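Long-range contact in signal transduction histidine-protein kinase/phosphatase MprB (Mycobacterium hassiacum, PDB 6BLK), which probably autophosphorylates on a histidine from ATP as the sensor kinase of a two-component system, and probably also acts as a phosphoprotein phosphatase: residues Thr36-Val40 and Leu153-Met158. Coordinates in Å, arbitrary orientation, origin at the centre of the assembly. Where two conformers were deposited one is given. Numbering follows the deposited sequence.
Sequences TPWQV and LPGRPM
In the ATP-binding catalytic domain of this histidine kinase, an alpha/beta sandwich of the GHKL type, the last residues of this construct pair antiparallel with the end of strand 30-40, away from the nucleotide. Both segments are extended; the register sets Pro37 opposite Met158, Trp38 opposite Pro157, Gln39 opposite Arg156 and Val40 opposite Gly155. Pro37 O accepts a hydrogen bond from Met158 N at 3.3 Å, and Pro37 CB lies 3.9 Å from Met158 CB. Trp38 and Pro157 form a non-hydrogen-bonded pair. With chi1 t and chi2 near -109°, the indole of Trp38 lies along residues 153-157: its CZ3 is 3.5 Å from Pro157 CD, its CZ2 3.3 Å from Gly155 C, and its NE1 gives a weak hydrogen bond to Leu153 O (3.4 Å). Leu72 and Gln74 of strand 67-76 also touch the Trp38 side chain. Gln39 and Arg156 are the hydrogen-bonded pair, Gln39 N to Arg156 O and Arg156 N to Gln39 O, both 2.9 Å; Gln39 CB also meets Met158 CG at 3.5 Å. Gly155, at phi/psi 170/-152, makes the bend between strands 147-154 and 156-157, where a CB would strike Gln39 O and Trp38 NE1. Val40 CG2 packs against the residues just before that bend, 4.0 Å from Leu153 CB and 3.4 Å from Pro154 O.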
ATOM      1  N   THR A  36       8.328 -11.846   1.048  1.00 13.80           N
ATOM      2  CA  THR A  36       9.316 -12.654   0.359  0.52 15.02           C
ATOM      3  C   THR A  36      10.339 -11.737  -0.320  1.00 15.90           C
ATOM      4  O   THR A  36       9.992 -10.667  -0.812  1.00 15.23           O
ATOM      5  CB  THR A  36       8.663 -13.578  -0.668  0.52 18.57           C
ATOM      6  OG1 THR A  36       9.513 -14.719  -0.902  0.52 18.22           O
ATOM      7  CG2 THR A  36       8.427 -12.872  -1.985  0.52 14.16           C
ATOM      8  N   PRO A  37      11.620 -12.126  -0.322  1.00 15.16           N
ATOM      9  CA  PRO A  37      12.647 -11.296  -0.982  1.00 10.30           C
ATOM     10  C   PRO A  37      12.344 -11.076  -2.458  1.00 11.16           C
ATOM     11  O   PRO A  37      12.231 -12.033  -3.245  1.00 15.92           O
ATOM     12  CB  PRO A  37      13.938 -12.101  -0.798  1.00 16.44           C
ATOM     13  CG  PRO A  37      13.675 -12.913   0.466  1.00 14.68           C
ATOM     14  CD  PRO A  37      12.224 -13.256   0.410  1.00 18.07           C
ATOM     15  N   TRP A  38      12.295  -9.799  -2.832  1.00 14.83           N
ATOM     16  CA  TRP A  38      11.895  -9.369  -4.176  1.00 11.05           C
ATOM     17  C   TRP A  38      12.666  -8.122  -4.590  1.00 10.80           C
ATOM     18  O   TRP A  38      12.656  -7.114  -3.895  1.00 13.80           O
ATOM     19  CB  TRP A  38      10.398  -9.099  -4.236  1.00  9.43           C
ATOM     20  CG  TRP A  38       9.843  -9.019  -5.599  1.00 10.31           C
ATOM     21  CD1 TRP A  38       9.382  -7.908  -6.274  1.00 14.41           C
ATOM     22  CD2 TRP A  38       9.660 -10.127  -6.469  1.00 11.18           C
ATOM     23  NE1 TRP A  38       8.956  -8.278  -7.537  1.00 12.19           N
ATOM     24  CE2 TRP A  38       9.126  -9.632  -7.680  1.00  9.84           C
ATOM     25  CE3 TRP A  38       9.925 -11.487  -6.353  1.00 11.51           C
ATOM     26  CZ2 TRP A  38       8.829 -10.460  -8.743  1.00 14.86           C
ATOM     27  CZ3 TRP A  38       9.638 -12.311  -7.402  1.00 13.76           C
ATOM     28  CH2 TRP A  38       9.086 -11.791  -8.597  1.00 17.97           C
ATOM     29  N   GLN A  39      13.251  -8.157  -5.777  1.00 11.53           N
ATOM     30  CA  GLN A  39      14.024  -7.040  -6.307  1.00 11.88           C
ATOM     31  C   GLN A  39      13.269  -6.439  -7.487  1.00 12.56           C
ATOM     32  O   GLN A  39      12.832  -7.162  -8.379  1.00 13.68           O
ATOM     33  CB  GLN A  39      15.420  -7.478  -6.764  1.00 18.52           C
ATOM     34  CG  GLN A  39      16.225  -6.353  -7.402  1.00 18.57           C
ATOM     35  CD  GLN A  39      17.462  -6.838  -8.123  1.00 26.28           C
ATOM     36  OE1 GLN A  39      17.416  -7.196  -9.299  1.00 31.61           O
ATOM     37  NE2 GLN A  39      18.570  -6.862  -7.418  1.00 30.44           N
ATOM     38  N   VAL A  40      13.071  -5.129  -7.443  1.00 13.72           N
ATOM     39  CA  VAL A  40      12.422  -4.372  -8.503  1.00 12.03           C
ATOM     40  C   VAL A  40      13.463  -3.425  -9.076  1.00 13.03           C
ATOM     41  O   VAL A  40      14.301  -2.906  -8.337  1.00 18.10           O
ATOM     42  CB  VAL A  40      11.206  -3.590  -7.963  1.00 13.44           C
ATOM     43  CG1 VAL A  40      10.632  -2.664  -9.047  1.00 22.54           C
ATOM     44  CG2 VAL A  40      10.121  -4.560  -7.420  1.00 12.80           C
ATOM     45  N   LEU A 153       4.066  -5.839  -8.792  1.00 10.99           N
ATOM     46  CA  LEU A 153       5.341  -5.236  -9.202  1.00 11.49           C
ATOM     47  C   LEU A 153       6.135  -6.258 -10.005  1.00  9.75           C
ATOM     48  O   LEU A 153       6.367  -7.380  -9.529  1.00 13.58           O
ATOM     49  CB  LEU A 153       6.195  -4.775  -8.024  1.00 17.98           C
ATOM     50  CG  LEU A 153       5.620  -3.566  -7.270  1.00 17.83           C
ATOM     51  CD1 LEU A 153       6.491  -3.332  -6.052  1.00 19.99           C
ATOM     52  CD2 LEU A 153       5.547  -2.336  -8.183  1.00 21.57           C
ATOM     53  N   PRO A 154       6.598  -5.917 -11.194  1.00 11.77           N
ATOM     54  CA  PRO A 154       7.542  -6.802 -11.872  1.00 10.88           C
ATOM     55  C   PRO A 154       8.873  -6.818 -11.143  1.00 11.58           C
ATOM     56  O   PRO A 154       9.283  -5.851 -10.493  1.00 15.97           O
ATOM     57  CB  PRO A 154       7.671  -6.190 -13.271  1.00 13.79           C
ATOM     58  CG  PRO A 154       7.336  -4.784 -13.094  1.00 19.96           C
ATOM     59  CD  PRO A 154       6.338  -4.692 -11.956  1.00 12.60           C
ATOM     60  N   GLY A 155       9.548  -7.951 -11.229  1.00 11.19           N
ATOM     61  CA  GLY A 155      10.878  -8.021 -10.647  1.00 13.79           C
ATOM     62  C   GLY A 155      11.387  -9.442 -10.634  1.00 14.06           C
ATOM     63  O   GLY A 155      10.951 -10.278 -11.427  1.00 15.51           O
ATOM     64  N   ARG A 156      12.258  -9.723  -9.669  1.00 12.04           N
ATOM     65  CA  ARG A 156      12.848 -11.049  -9.581  1.00 12.36           C
ATOM     66  C   ARG A 156      13.017 -11.475  -8.132  1.00 13.07           C
ATOM     67  O   ARG A 156      13.228 -10.638  -7.245  1.00 15.26           O
ATOM     68  CB  ARG A 156      14.195 -11.097 -10.315  1.00 20.30           C
ATOM     69  CG  ARG A 156      15.265 -10.234  -9.762  1.00 28.56           C
ATOM     70  CD  ARG A 156      16.392 -10.044 -10.787  1.00 37.60           C
ATOM     71  NE  ARG A 156      17.217 -11.238 -10.933  1.00 37.36           N
ATOM     72  CZ  ARG A 156      18.401 -11.258 -11.537  1.00 38.61           C
ATOM     73  NH1 ARG A 156      18.901 -10.143 -12.063  1.00 28.17           N
ATOM     74  NH2 ARG A 156      19.087 -12.391 -11.614  1.00 45.12           N
ATOM     75  N   PRO A 157      12.926 -12.773  -7.866  1.00 14.84           N
ATOM     76  CA  PRO A 157      13.210 -13.256  -6.517  1.00 13.01           C
ATOM     77  C   PRO A 157      14.680 -13.057  -6.187  1.00 18.75           C
ATOM     78  O   PRO A 157      15.565 -13.173  -7.050  1.00 21.79           O
ATOM     79  CB  PRO A 157      12.817 -14.737  -6.585  1.00 21.73           C
ATOM     80  CG  PRO A 157      12.905 -15.085  -7.963  1.00 22.15           C
ATOM     81  CD  PRO A 157      12.484 -13.866  -8.727  1.00 15.78           C
ATOM     82  N   MET A 158      14.936 -12.721  -4.929  1.00 19.01           N
ATOM     83  CA  MET A 158      16.303 -12.520  -4.481  1.00 19.39           C
ATOM     84  C   MET A 158      16.731 -13.726  -3.650  1.00 35.00           C
ATOM     85  O   MET A 158      15.896 -14.415  -3.051  1.00 31.17           O
ATOM     86  CB  MET A 158      16.431 -11.235  -3.664  1.00 24.59           C
ATOM     87  CG  MET A 158      15.935 -10.015  -4.370  1.00 27.19           C
ATOM     88  SD  MET A 158      16.045  -8.526  -3.349  1.00 28.45           S
ATOM     89  CE  MET A 158      17.833  -8.316  -3.292  1.00 30.50           C
ATOM     90  OXT MET A 158      17.924 -14.027  -3.563  1.00 30.58           O
TER